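PDB 5N4B: prolyl oligopeptidase from Galerina marginata, which cleaves peptide bonds after proline and macrocyclises peptides, a dual-function serine peptidase of amanitin toxin biosynthesis that trims its proprotein substrate before closing the ring. Local coordinates for residues 132-138 against 175-181; 260-265 against 276-280; 588-593 against 648-654. The protein carries 1 engineered substitution. One frame throughout, in Å; residues are numbered along the deposited sequence. Where two conformers were deposited one is given.

Contact 1. Residues 132-138 against 175-181; sequences FFDPNVL and RSTSSPL
Leu181, Phe132 and Phe133 carry this contact between two neighbouring blades of the beta-propeller: the end of strand 129-133, an edge strand of one blade, meets the loop that follows strand 170-176 of the next. At Phe132 (phi/psi -104/-47) the chain turns a corner; Phe132 and Phe133 both face Leu110 in a classic beta bulge, and Phe133 returns to extended angles (-146/112). Phe133 forms a single backbone bridge with Leu181, CA to CA 4.8 Å. Leu181 N donates to Phe132 O (2.8 Å), and Asp134 N to Leu181 O (2.9 Å). The side chain of Leu181 (t, p) points toward the other segment, its CD2 3.5 Å from Phe133 CE1 and 3.8 Å from Leu138 CD2, its CG 3.7 Å from Val137 CG2. Val137 and Leu138 reach it because an Asx turn (Asn136 N to Asp134 OD1, 2.9 Å) leads into a short 3-10 turn. Phe132 (chi1 t) lays its ring against the type I turn Ser176 to Ser179, with CE1 3.5 Å from Thr177 O and 3.9 Å from Ser176 O, the latter at the ring edge. Arg175 (chi1 p) folds back over its own loop: its NE donates to Ser179 O (2.8 Å) and its NH2 to the same oxygen (3.1 Å), while NH1 makes a salt bridge with Asp191. Two backbone hydrogen bonds join the blades here, and aromatic and aliphatic side chains pack around them.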
loop_
_atom_site.group_PDB
_atom_site.type_symbol
_atom_site.label_atom_id
_atom_site.label_comp_id
_atom_site.label_asym_id
_atom_site.label_seq_id
_atom_site.Cartn_x
_atom_site.Cartn_y
_atom_site.Cartn_z
ATOM N N PHE A 132 -19.571 17.403 3.957
ATOM C CA PHE A 132 -20.373 16.681 2.984
ATOM C C PHE A 132 -20.537 15.217 3.367
ATOM O O PHE A 132 -21.659 14.690 3.356
ATOM C CB PHE A 132 -19.832 16.806 1.527
ATOM C CG PHE A 132 -20.417 15.816 0.617
ATOM C CD1 PHE A 132 -21.776 15.776 0.421
ATOM C CD2 PHE A 132 -19.663 14.817 0.021
ATOM C CE1 PHE A 132 -22.343 14.799 -0.320
ATOM C CE2 PHE A 132 -20.220 13.860 -0.718
ATOM C CZ PHE A 132 -21.552 13.827 -0.927
ATOM N N PHE A 133 -19.458 14.539 3.738
ATOM C CA PHE A 133 -19.551 13.106 3.995
ATOM C C PHE A 133 -18.587 12.754 5.104
ATOM O O PHE A 133 -17.354 12.826 4.922
ATOM C CB PHE A 133 -19.262 12.282 2.728
ATOM C CG PHE A 133 -19.454 10.812 2.904
ATOM C CD1 PHE A 133 -20.721 10.265 2.779
ATOM C CD2 PHE A 133 -18.413 9.978 3.222
ATOM C CE1 PHE A 133 -20.953 8.910 2.935
ATOM C CE2 PHE A 133 -18.681 8.585 3.382
ATOM C CZ PHE A 133 -19.962 8.111 3.259
ATOM N N ASP A 134 -19.138 12.384 6.256
ATOM C CA ASP A 134 -18.358 12.012 7.440
ATOM C C ASP A 134 -18.410 10.496 7.599
ATOM O O ASP A 134 -19.413 9.957 8.096
ATOM C CB ASP A 134 -18.900 12.705 8.688
ATOM C CG ASP A 134 -18.092 12.401 9.925
ATOM O OD1 ASP A 134 -17.231 11.505 9.846
ATOM O OD2 ASP A 134 -18.323 13.058 10.970
ATOM N N PRO A 135 -17.392 9.755 7.174
ATOM C CA PRO A 135 -17.501 8.294 7.259
ATOM C C PRO A 135 -17.580 7.795 8.684
ATOM O O PRO A 135 -17.969 6.629 8.903
ATOM C CB PRO A 135 -16.235 7.804 6.555
ATOM C CG PRO A 135 -15.484 8.903 6.147
ATOM C CD PRO A 135 -16.116 10.187 6.608
ATOM N N ASN A 136 -17.211 8.607 9.675
ATOM C CA ASN A 136 -17.274 8.131 11.034
ATOM C C ASN A 136 -18.709 7.881 11.458
ATOM O O ASN A 136 -18.914 7.226 12.487
ATOM C CB ASN A 136 -16.604 9.135 11.975
ATOM C CG ASN A 136 -15.146 9.381 11.638
ATOM O OD1 ASN A 136 -14.274 8.562 11.945
ATOM N ND2 ASN A 136 -14.864 10.498 11.024
ATOM N N VAL A 137 -19.700 8.439 10.775
ATOM C CA VAL A 137 -21.075 8.177 11.185
ATOM C C VAL A 137 -21.726 7.026 10.431
ATOM O O VAL A 137 -22.919 6.771 10.608
ATOM C CB VAL A 137 -21.937 9.438 11.146
ATOM C CG1 VAL A 137 -21.302 10.549 11.952
ATOM C CG2 VAL A 137 -22.179 9.879 9.775
ATOM N N LEU A 138 -20.959 6.323 9.590
ATOM C CA LEU A 138 -21.530 5.162 8.906
ATOM C C LEU A 138 -22.046 4.130 9.913
ATOM O O LEU A 138 -23.031 3.447 9.649
ATOM C CB LEU A 138 -20.498 4.562 7.942
ATOM C CG LEU A 138 -20.310 5.371 6.659
ATOM C CD1 LEU A 138 -19.027 4.917 6.009
ATOM C CD2 LEU A 138 -21.487 5.262 5.719
ATOM N N ARG A 175 -25.153 8.358 -3.172
ATOM C CA ARG A 175 -25.959 9.462 -2.665
ATOM C C ARG A 175 -25.771 10.710 -3.509
ATOM O O ARG A 175 -24.746 10.921 -4.147
ATOM C CB ARG A 175 -25.680 9.806 -1.180
ATOM C CG ARG A 175 -24.295 10.422 -0.980
ATOM C CD ARG A 175 -23.844 10.428 0.467
ATOM N NE ARG A 175 -24.810 11.063 1.333
ATOM C CZ ARG A 175 -25.603 10.432 2.193
ATOM N NH1 ARG A 175 -25.565 9.129 2.401
ATOM N NH2 ARG A 175 -26.483 11.144 2.864
ATOM N N SER A 176 -26.808 11.549 -3.528
ATOM C CA SER A 176 -26.711 12.843 -4.167
ATOM C C SER A 176 -25.657 13.697 -3.480
ATOM O O SER A 176 -25.542 13.699 -2.248
ATOM C CB SER A 176 -28.063 13.562 -4.041
ATOM O OG SER A 176 -27.901 14.906 -4.499
ATOM N N THR A 177 -24.905 14.468 -4.264
ATOM C CA THR A 177 -23.958 15.410 -3.709
ATOM C C THR A 177 -24.611 16.536 -2.919
ATOM O O THR A 177 -23.905 17.276 -2.221
ATOM C CB THR A 177 -23.017 15.955 -4.795
ATOM O OG1 THR A 177 -23.732 16.618 -5.866
ATOM C CG2 THR A 177 -22.240 14.802 -5.360
ATOM N N SER A 178 -25.918 16.704 -3.067
ATOM C CA SER A 178 -26.691 17.677 -2.311
ATOM C C SER A 178 -27.229 17.113 -1.009
ATOM O O SER A 178 -27.960 17.809 -0.315
ATOM C CB SER A 178 -27.880 18.144 -3.153
ATOM O OG SER A 178 -28.804 17.089 -3.331
ATOM N N SER A 179 -26.901 15.858 -0.664
ATOM C CA SER A 179 -27.420 15.195 0.535
ATOM C C SER A 179 -26.249 14.807 1.429
ATOM O O SER A 179 -25.699 13.702 1.289
ATOM C CB SER A 179 -28.257 13.978 0.161
ATOM O OG SER A 179 -28.787 13.330 1.300
ATOM N N PRO A 180 -25.846 15.669 2.351
ATOM C CA PRO A 180 -24.703 15.343 3.206
ATOM C C PRO A 180 -24.998 14.182 4.155
ATOM O O PRO A 180 -26.151 13.839 4.455
ATOM C CB PRO A 180 -24.426 16.636 3.977
ATOM C CG PRO A 180 -25.478 17.552 3.667
ATOM C CD PRO A 180 -26.352 17.033 2.569
ATOM N N LEU A 181 -23.924 13.512 4.572
ATOM C CA LEU A 181 -23.967 12.528 5.647
ATOM C C LEU A 181 -23.098 13.103 6.750
ATOM O O LEU A 181 -21.874 13.142 6.633
ATOM C CB LEU A 181 -23.424 11.160 5.224
ATOM C CG LEU A 181 -23.559 10.115 6.331
ATOM C CD1 LEU A 181 -25.017 9.725 6.463
ATOM C CD2 LEU A 181 -22.687 8.887 6.009
#

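Contact 2. Residues 260-265 against 276-280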
loop_
_atom_site.group_PDB
_atom_site.type_symbol
_atom_site.label_atom_id
_atom_site.label_comp_id
_atom_site.label_asym_id
_atom_site.label_seq_id
_atom_site.Cartn_x
_atom_site.Cartn_y
_atom_site.Cartn_z
ATOM N N GLU A 260 -9.115 -17.308 -11.678
ATOM C CA GLU A 260 -8.233 -16.539 -10.834
ATOM C C GLU A 260 -7.924 -15.152 -11.392
ATOM O O GLU A 260 -7.407 -14.318 -10.643
ATOM C CB GLU A 260 -6.931 -17.307 -10.558
ATOM C CG GLU A 260 -5.863 -17.297 -11.643
ATOM C CD GLU A 260 -6.094 -18.209 -12.878
ATOM O OE1 GLU A 260 -7.222 -18.766 -13.146
ATOM O OE2 GLU A 260 -5.063 -18.344 -13.602
ATOM N N TRP A 261 -8.242 -14.888 -12.665
ATOM C CA TRP A 261 -7.931 -13.585 -13.253
ATOM C C TRP A 261 -8.860 -12.524 -12.656
ATOM O O TRP A 261 -10.009 -12.792 -12.315
ATOM C CB TRP A 261 -8.091 -13.607 -14.759
ATOM C CG TRP A 261 -7.141 -14.492 -15.495
ATOM C CD1 TRP A 261 -6.302 -15.429 -14.967
ATOM C CD2 TRP A 261 -6.970 -14.533 -16.904
ATOM N NE1 TRP A 261 -5.602 -16.041 -15.994
ATOM C CE2 TRP A 261 -5.998 -15.502 -17.185
ATOM C CE3 TRP A 261 -7.549 -13.843 -17.958
ATOM C CZ2 TRP A 261 -5.601 -15.802 -18.483
ATOM C CZ3 TRP A 261 -7.131 -14.118 -19.270
ATOM C CH2 TRP A 261 -6.188 -15.108 -19.513
ATOM N N ILE A 262 -8.359 -11.304 -12.543
ATOM C CA ILE A 262 -9.126 -10.150 -12.097
ATOM C C ILE A 262 -9.064 -9.045 -13.156
ATOM O O ILE A 262 -8.273 -9.107 -14.114
ATOM C CB ILE A 262 -8.725 -9.659 -10.697
ATOM C CG1 ILE A 262 -7.288 -9.143 -10.689
ATOM C CG2 ILE A 262 -8.949 -10.807 -9.691
ATOM C CD1 ILE A 262 -6.964 -8.320 -9.392
ATOM N N TYR A 263 -9.899 -8.030 -12.955
ATOM C CA TYR A 263 -10.280 -7.095 -13.986
ATOM C C TYR A 263 -10.207 -5.658 -13.472
ATOM O O TYR A 263 -10.384 -5.385 -12.288
ATOM C CB TYR A 263 -11.692 -7.381 -14.547
ATOM C CG TYR A 263 -11.756 -8.811 -14.980
ATOM C CD1 TYR A 263 -11.019 -9.241 -16.065
ATOM C CD2 TYR A 263 -12.429 -9.766 -14.217
ATOM C CE1 TYR A 263 -10.989 -10.571 -16.400
ATOM C CE2 TYR A 263 -12.400 -11.115 -14.573
ATOM C CZ TYR A 263 -11.668 -11.485 -15.659
ATOM O OH TYR A 263 -11.582 -12.796 -16.024
ATOM N N GLY A 264 -9.909 -4.754 -14.376
ATOM C CA GLY A 264 -10.050 -3.333 -14.135
ATOM C C GLY A 264 -10.623 -2.664 -15.370
ATOM O O GLY A 264 -10.715 -3.272 -16.434
ATOM N N ALA A 265 -11.014 -1.408 -15.226
ATOM C CA ALA A 265 -11.635 -0.655 -16.294
ATOM C C ALA A 265 -11.239 0.792 -16.248
ATOM O O ALA A 265 -10.665 1.290 -15.274
ATOM C CB ALA A 265 -13.167 -0.765 -16.243
ATOM N N LEU A 276 -10.887 -2.354 -20.873
ATOM C CA LEU A 276 -10.849 -3.474 -19.942
ATOM C C LEU A 276 -9.431 -3.955 -19.784
ATOM O O LEU A 276 -8.756 -4.258 -20.776
ATOM C CB LEU A 276 -11.695 -4.624 -20.464
ATOM C CG LEU A 276 -11.734 -5.905 -19.601
ATOM C CD1 LEU A 276 -12.551 -5.729 -18.365
ATOM C CD2 LEU A 276 -12.255 -7.094 -20.434
ATOM N N TYR A 277 -8.995 -4.022 -18.542
ATOM C CA TYR A 277 -7.714 -4.589 -18.181
ATOM C C TYR A 277 -7.958 -5.956 -17.543
ATOM O O TYR A 277 -8.950 -6.163 -16.825
ATOM C CB TYR A 277 -7.003 -3.741 -17.139
ATOM C CG TYR A 277 -6.834 -2.269 -17.480
ATOM C CD1 TYR A 277 -6.050 -1.846 -18.508
ATOM C CD2 TYR A 277 -7.420 -1.316 -16.696
ATOM C CE1 TYR A 277 -5.913 -0.510 -18.786
ATOM C CE2 TYR A 277 -7.273 0.029 -16.971
ATOM C CZ TYR A 277 -6.500 0.422 -18.008
ATOM O OH TYR A 277 -6.306 1.786 -18.248
ATOM N N GLN A 278 -7.084 -6.910 -17.830
ATOM C CA GLN A 278 -7.094 -8.222 -17.188
ATOM C C GLN A 278 -5.734 -8.557 -16.603
ATOM O O GLN A 278 -4.696 -8.317 -17.233
ATOM C CB GLN A 278 -7.480 -9.339 -18.142
ATOM C CG GLN A 278 -8.743 -9.006 -18.962
ATOM C CD GLN A 278 -9.249 -10.137 -19.806
ATOM O OE1 GLN A 278 -9.229 -11.311 -19.402
ATOM N NE2 GLN A 278 -9.701 -9.789 -20.996
ATOM N N PHE A 279 -5.761 -9.132 -15.406
ATOM C CA PHE A 279 -4.568 -9.470 -14.639
ATOM C C PHE A 279 -4.656 -10.927 -14.229
ATOM O O PHE A 279 -5.692 -11.364 -13.703
ATOM C CB PHE A 279 -4.432 -8.607 -13.377
ATOM C CG PHE A 279 -4.576 -7.127 -13.629
ATOM C CD1 PHE A 279 -5.834 -6.542 -13.584
ATOM C CD2 PHE A 279 -3.478 -6.336 -13.920
ATOM C CE1 PHE A 279 -5.998 -5.156 -13.817
ATOM C CE2 PHE A 279 -3.653 -4.953 -14.186
ATOM C CZ PHE A 279 -4.881 -4.392 -14.134
ATOM N N LYS A 280 -3.586 -11.662 -14.396
ATOM C CA LYS A 280 -3.566 -13.090 -14.004
ATOM C C LYS A 280 -2.798 -13.372 -12.715
ATOM O O LYS A 280 -2.917 -14.483 -12.182
ATOM C CB LYS A 280 -3.007 -13.951 -15.139
ATOM C CG LYS A 280 -1.567 -13.716 -15.483
ATOM C CD LYS A 280 -1.079 -14.775 -16.449
ATOM C CE LYS A 280 0.407 -14.579 -16.739
ATOM N NZ LYS A 280 0.886 -15.629 -17.704
HETATM O O HOH W 1 -2.754 -17.108 -12.797
#
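Trp261 lays one face of its indole over Lys280, whose CB sits 3.8 Å from the centroid of the five-membered ring in a CH-pi contact; at the edge of the same indole, CE3 comes within 3.4 Å of Gln278 OE1. His258 stacks on the indole and Tyr311 meets it edge-to-face. Beyond Trp261 the chain enters strand 262-265, which runs antiparallel to 276-279, the axes 4.5 Å apart at 154°. Two hydrogen-bonded pairs carry the ladder. Ile262 N donates to Phe279 O (2.9 Å) and Phe279 N to Ile262 O (2.8 Å); Gly264 N donates to Tyr277 O (3.0 Å) and Tyr277 N to Gly264 O (2.8 Å). Tyr263 with Gln278 and Ala265 with Leu276 form the non-hydrogen-bonded pairs. Side chains alternate accordingly. On one face lie Ile262, Phe279 and Tyr277. The Phe279 ring (chi1 m) reaches along the strands to the side-chain-less Gly264, CE1 being 4.0 Å from Gly264 N, and its edge meets the backbone. On the other face Tyr263 CB lies 4.2 Å from Leu276 CD1. Tyr263 CE1 is 3.6 Å from Gln278 OE1, while Tyr253 of the preceding blade packs edge-to-face on the Tyr263 ring. Just before strand 262-265 and just after 276-279, a water bridges Glu260 OE2 and Lys280 O, 2.7 Å from each. The side chain of Ile262 is about 10 Å from that of the catalytic His699, across the domain interface. This is the beta hairpin formed by the first two strands of a four-stranded propeller blade.

Contact 3. Residues 588-593 against 648-654; sequences IVRAPE and DKVMPAT
The side chain of Lys649 (t, t, m, t) is extended but for one bend at chi3, so that NZ reaches the carbonyls where helix 579-590 finishes: it donates to Val589 O and to Ala591 O, both at 2.8 Å. Ala591 is the first residue to leave helical angles (-73/155), and the chain stays extended through Pro592 and Glu593. Glu593 (t, t, then chi3 -67°) reaches back to the other segment, where Val650 N donates to its OE1 at 2.9 Å, nearly straight; a water links that OE1 (2.5 Å) to Asp648 O (3.1 Å). Residues 649 to 652 are extended as they lead into strand 653-659, with CA atoms 6.1 Å apart at Glu593 and Val650 and 6.9 Å at Ile588 and Met651. Ile588 (p, t) points toward this segment and makes the apolar contacts: its CG1 lies 4.0 Å from Met651 SD and its CG2 3.8 Å from Pro652 CG. Ile588 CD1 also neighbours Thr654 OG1, at 3.7 Å. Met651 (m, m, chi3 107°) folds so that CE comes 3.6 Å from Ile588 O; Thr654 (m) turns OG1 back to Pro652 O, 2.8 Å. The contact joins the ends, remote from the catalytic residues, of the helix after the nucleophile position (engineered Ala578) and the strand leading toward Asp662, in an alpha/beta-hydrolase fold.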
loop_
_atom_site.group_PDB
_atom_site.type_symbol
_atom_site.label_atom_id
_atom_site.label_comp_id
_atom_site.label_asym_id
_atom_site.label_seq_id
_atom_site.Cartn_x
_atom_site.Cartn_y
_atom_site.Cartn_z
ATOM N N ILE A 588 16.284 -12.635 9.806
ATOM C CA ILE A 588 16.822 -13.043 11.109
ATOM C C ILE A 588 17.274 -14.491 11.073
ATOM O O ILE A 588 18.234 -14.843 11.755
ATOM C CB ILE A 588 15.906 -12.752 12.318
ATOM C CG1 ILE A 588 14.651 -13.588 12.331
ATOM C CG2 ILE A 588 15.575 -11.261 12.416
ATOM C CD1 ILE A 588 13.802 -13.337 13.578
ATOM N N VAL A 589 16.633 -15.331 10.257
ATOM C CA VAL A 589 17.077 -16.711 10.077
ATOM C C VAL A 589 18.424 -16.748 9.368
ATOM O O VAL A 589 19.322 -17.537 9.726
ATOM C CB VAL A 589 15.999 -17.497 9.314
ATOM C CG1 VAL A 589 16.547 -18.837 8.841
ATOM C CG2 VAL A 589 14.688 -17.633 10.174
ATOM N N ARG A 590 18.595 -15.906 8.351
ATOM C CA ARG A 590 19.726 -16.048 7.428
ATOM C C ARG A 590 20.970 -15.278 7.852
ATOM O O ARG A 590 22.104 -15.724 7.570
ATOM C CB ARG A 590 19.319 -15.600 6.019
ATOM C CG ARG A 590 18.285 -16.526 5.390
ATOM C CD ARG A 590 17.801 -16.100 4.002
ATOM N NE ARG A 590 18.846 -16.275 3.005
ATOM C CZ ARG A 590 19.149 -17.422 2.396
ATOM N NH1 ARG A 590 18.446 -18.522 2.624
ATOM N NH2 ARG A 590 20.155 -17.477 1.534
ATOM N N ALA A 591 20.831 -14.140 8.481
ATOM C CA ALA A 591 21.986 -13.292 8.718
ATOM C C ALA A 591 22.867 -13.882 9.806
ATOM O O ALA A 591 22.391 -14.603 10.675
ATOM C CB ALA A 591 21.520 -11.925 9.192
ATOM N N PRO A 592 24.154 -13.555 9.799
ATOM C CA PRO A 592 25.013 -13.976 10.892
ATOM C C PRO A 592 24.447 -13.550 12.254
ATOM O O PRO A 592 23.829 -12.490 12.413
ATOM C CB PRO A 592 26.339 -13.298 10.581
ATOM C CG PRO A 592 26.324 -13.067 9.141
ATOM C CD PRO A 592 24.869 -12.772 8.782
ATOM N N GLU A 593 24.653 -14.401 13.260
ATOM C CA GLU A 593 24.275 -14.066 14.616
ATOM C C GLU A 593 24.809 -12.687 14.981
ATOM O O GLU A 593 25.954 -12.348 14.687
ATOM C CB GLU A 593 24.837 -15.147 15.547
ATOM C CG GLU A 593 24.389 -15.006 16.931
ATOM C CD GLU A 593 24.909 -16.165 17.812
ATOM O OE1 GLU A 593 24.497 -17.360 17.646
ATOM O OE2 GLU A 593 25.799 -15.864 18.628
ATOM N N ASP A 648 20.982 -23.534 16.851
ATOM C CA ASP A 648 22.313 -23.125 17.295
ATOM C C ASP A 648 22.619 -21.645 17.094
ATOM O O ASP A 648 23.789 -21.264 17.228
ATOM C CB ASP A 648 23.390 -24.002 16.646
ATOM C CG ASP A 648 23.472 -23.846 15.160
ATOM O OD1 ASP A 648 22.602 -23.154 14.536
ATOM O OD2 ASP A 648 24.370 -24.537 14.555
ATOM N N LYS A 649 21.638 -20.818 16.702
ATOM C CA LYS A 649 21.880 -19.393 16.481
ATOM C C LYS A 649 21.037 -18.573 17.452
ATOM O O LYS A 649 19.818 -18.762 17.522
ATOM C CB LYS A 649 21.530 -19.020 15.037
ATOM C CG LYS A 649 21.822 -17.618 14.638
ATOM C CD LYS A 649 21.386 -17.273 13.185
ATOM C CE LYS A 649 22.271 -17.890 12.164
ATOM N NZ LYS A 649 21.913 -17.395 10.825
ATOM N N VAL A 650 21.669 -17.621 18.140
ATOM C CA VAL A 650 20.936 -16.689 18.989
ATOM C C VAL A 650 20.117 -15.766 18.090
ATOM O O VAL A 650 20.648 -15.183 17.131
ATOM C CB VAL A 650 21.896 -15.913 19.895
ATOM C CG1 VAL A 650 21.169 -14.804 20.625
ATOM C CG2 VAL A 650 22.565 -16.842 20.927
ATOM N N MET A 651 18.814 -15.646 18.383
ATOM C CA MET A 651 17.911 -14.751 17.675
ATOM C C MET A 651 17.833 -13.406 18.384
ATOM O O MET A 651 17.831 -13.352 19.612
ATOM C CB MET A 651 16.505 -15.346 17.583
ATOM C CG MET A 651 16.360 -16.518 16.658
ATOM S SD MET A 651 16.562 -16.045 14.896
ATOM C CE MET A 651 18.135 -16.813 14.778
ATOM N N PRO A 652 17.724 -12.303 17.640
ATOM C CA PRO A 652 17.451 -11.022 18.283
ATOM C C PRO A 652 16.096 -11.039 18.955
ATOM O O PRO A 652 15.200 -11.784 18.575
ATOM C CB PRO A 652 17.430 -10.028 17.102
ATOM C CG PRO A 652 16.987 -10.850 15.958
ATOM C CD PRO A 652 17.623 -12.223 16.185
ATOM N N ALA A 653 15.939 -10.120 19.910
ATOM C CA ALA A 653 14.610 -9.840 20.459
ATOM C C ALA A 653 13.641 -9.593 19.317
ATOM O O ALA A 653 13.910 -8.759 18.454
ATOM C CB ALA A 653 14.646 -8.598 21.349
ATOM N N THR A 654 12.502 -10.296 19.329
ATOM C CA THR A 654 11.571 -10.301 18.229
ATOM C C THR A 654 10.171 -10.117 18.789
ATOM O O THR A 654 9.761 -10.828 19.719
ATOM C CB THR A 654 11.671 -11.616 17.450
ATOM O OG1 THR A 654 12.964 -11.728 16.831
ATOM C CG2 THR A 654 10.659 -11.670 16.336
HETATM O O HOH W 2 26.010 -19.282 18.227
#

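In the fold
Along the chain the three contacts follow one another without interleaving. Contacts 1 and 2 belong to the seven-bladed propeller, with centres 31 Å apart: the first joins two successive blades, whereas the second lies within a single later one. Contact 3 belongs to the alpha/beta-hydrolase domain, its centre 51 Å from that of contact 1, on the opposite side of the chain's centre, and 41 Å from that of contact 2. No two of them touch. Contact 2 comes near the catalytic domain, its Ile262 side chain about 10 Å from that of His699; contact 3 joins helix and strand ends remote from the catalytic residues. Together they sample the two domains that enclose the peptide substrate in this enzyme.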